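PDB 6Q1I: endoglucanase A from Clostridium longisporum, which hydrolyses internal beta-1,4-glucosidic linkages in cellulose, lichenan and cereal beta-glucans, and also attacks xylan. Local coordinates for residues A[249-253]-A[290-295]. Numbering follows the deposited sequence.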
loop_
_atom_site.group_PDB
_atom_site.type_symbol
_atom_site.label_atom_id
_atom_site.label_comp_id
_atom_site.label_asym_id
_atom_site.label_seq_id
_atom_site.Cartn_x
_atom_site.Cartn_y
_atom_site.Cartn_z
ATOM N N SER A 249 -6.470 18.731 -15.387
ATOM C CA SER A 249 -7.162 18.415 -14.147
ATOM C C SER A 249 -8.673 18.538 -14.312
ATOM O O SER A 249 -9.174 19.480 -14.930
ATOM C CB SER A 249 -6.694 19.363 -13.043
ATOM O OG SER A 249 -7.539 19.267 -11.917
ATOM N N VAL A 250 -9.387 17.573 -13.734
ATOM C CA VAL A 250 -10.844 17.530 -13.673
ATOM C C VAL A 250 -11.232 17.605 -12.203
ATOM O O VAL A 250 -10.541 17.034 -11.352
ATOM C CB VAL A 250 -11.336 16.206 -14.303
ATOM C CG1 VAL A 250 -12.814 16.005 -14.073
ATOM C CG2 VAL A 250 -11.000 16.170 -15.794
ATOM N N ASN A 251 -12.332 18.304 -11.892
ATOM C CA ASN A 251 -12.731 18.463 -10.496
ATOM C C ASN A 251 -14.158 18.017 -10.199
ATOM O O ASN A 251 -14.640 18.244 -9.084
ATOM C CB ASN A 251 -12.495 19.894 -9.991
ATOM C CG ASN A 251 -13.372 20.915 -10.681
ATOM O OD1 ASN A 251 -14.207 20.574 -11.515
ATOM N ND2 ASN A 251 -13.193 22.180 -10.325
ATOM N N THR A 252 -14.825 17.356 -11.141
ATOM C CA THR A 252 -16.147 16.795 -10.918
ATOM C C THR A 252 -16.132 15.314 -11.272
ATOM O O THR A 252 -15.352 14.868 -12.117
ATOM C CB THR A 252 -17.205 17.516 -11.766
ATOM O OG1 THR A 252 -16.827 17.451 -13.143
ATOM C CG2 THR A 252 -17.339 18.977 -11.349
ATOM N N TRP A 253 -17.010 14.558 -10.615
ATOM C CA TRP A 253 -17.127 13.126 -10.837
ATOM C C TRP A 253 -18.546 12.683 -10.509
ATOM O O TRP A 253 -19.140 13.160 -9.536
ATOM C CB TRP A 253 -16.154 12.337 -9.945
ATOM C CG TRP A 253 -16.051 10.896 -10.361
ATOM C CD1 TRP A 253 -15.139 10.371 -11.220
ATOM C CD2 TRP A 253 -16.907 9.813 -9.970
ATOM N NE1 TRP A 253 -15.361 9.029 -11.389
ATOM C CE2 TRP A 253 -16.437 8.658 -10.628
ATOM C CE3 TRP A 253 -18.016 9.704 -9.127
ATOM C CZ2 TRP A 253 -17.043 7.412 -10.476
ATOM C CZ3 TRP A 253 -18.610 8.467 -8.971
ATOM C CH2 TRP A 253 -18.129 7.338 -9.647
ATOM N N LYS A 290 -9.402 19.409 -4.337
ATOM C CA LYS A 290 -9.634 20.472 -5.306
ATOM C C LYS A 290 -10.865 21.297 -4.936
ATOM O O LYS A 290 -11.596 21.767 -5.811
ATOM C CB LYS A 290 -9.767 19.902 -6.720
ATOM C CG LYS A 290 -8.572 19.073 -7.163
ATOM C CD LYS A 290 -8.773 18.446 -8.543
ATOM C CE LYS A 290 -7.558 17.637 -8.954
ATOM N NZ LYS A 290 -7.747 16.959 -10.268
ATOM N N ASN A 291 -11.105 21.476 -3.636
ATOM C CA ASN A 291 -12.264 22.230 -3.155
ATOM C C ASN A 291 -13.542 21.670 -3.776
ATOM O O ASN A 291 -14.436 22.407 -4.211
ATOM C CB ASN A 291 -12.110 23.735 -3.408
ATOM C CG ASN A 291 -12.984 24.573 -2.493
ATOM O OD1 ASN A 291 -13.352 24.141 -1.404
ATOM N ND2 ASN A 291 -13.317 25.779 -2.930
ATOM N N ASN A 292 -13.621 20.339 -3.804
ATOM C CA ASN A 292 -14.631 19.610 -4.561
ATOM C C ASN A 292 -15.124 18.405 -3.769
ATOM O O ASN A 292 -15.245 17.295 -4.286
ATOM C CB ASN A 292 -14.079 19.162 -5.913
ATOM C CG ASN A 292 -12.854 18.266 -5.788
ATOM O OD1 ASN A 292 -12.103 18.331 -4.815
ATOM N ND2 ASN A 292 -12.634 17.445 -6.805
ATOM N N THR A 293 -15.458 18.639 -2.500
ATOM C CA THR A 293 -15.774 17.551 -1.582
ATOM C C THR A 293 -16.969 16.724 -2.046
ATOM O O THR A 293 -16.988 15.502 -1.852
ATOM C CB THR A 293 -16.003 18.130 -0.181
ATOM O OG1 THR A 293 -14.823 18.830 0.235
ATOM C CG2 THR A 293 -16.318 17.030 0.831
ATOM N N SER A 294 -17.986 17.356 -2.639
ATOM C CA SER A 294 -19.164 16.605 -3.073
ATOM C C SER A 294 -18.785 15.527 -4.084
ATOM O O SER A 294 -19.227 14.373 -3.983
ATOM C CB SER A 294 -20.209 17.543 -3.687
ATOM O OG SER A 294 -20.667 18.509 -2.763
ATOM N N SER A 295 -17.969 15.892 -5.075
ATOM C CA SER A 295 -17.544 14.926 -6.084
ATOM C C SER A 295 -16.603 13.887 -5.493
ATOM O O SER A 295 -16.683 12.701 -5.841
ATOM C CB SER A 295 -16.854 15.636 -7.247
ATOM O OG SER A 295 -17.796 16.281 -8.081
HETATM O O HOH W 1 -11.427 23.001 -8.195
#
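K290 reaches S249 and V250 with its ammonium group. Its chain is fully extended beyond CG, which carries NZ across to the other loop. NZ donates to S249 OG at 2.8 Å. It also donates to V250 O at 3.0 Å, from a position tilted out of the carbonyl plane. F241 O and D244 O accept from NZ as well. Four neutral oxygens thus share its three N-H groups, which would probably stabilise its charge.

Two further side chains bond to the backbone of 249-253. N292 ND2 donates to N251 O at 3.1 Å. That oxygen lies close to the amide plane of N292, but the nitrogen sits above the carbonyl plane of N251. The other end of the same amide, OD1, accepts from K290 N at 2.9 Å, so both ends fix its rotation. S295 OG accepts a weak bond from W253 N at 3.2 Å.

One water bridges the two segments, accepting from N251 ND2 and donating to K290 O.

Nonpolar packing is slight. N251 CB lies 4.2 Å from K290 CD. W253 turns its indole away from S295 and meets the ring of F241.

The contact is peripheral loop packing in the TIM-barrel catalytic domain of this glycoside hydrolase family 5 enzyme. It joins the loop before helix 256-275 to the start of helix 293-309, away from the probable proton donor and nucleophile positions.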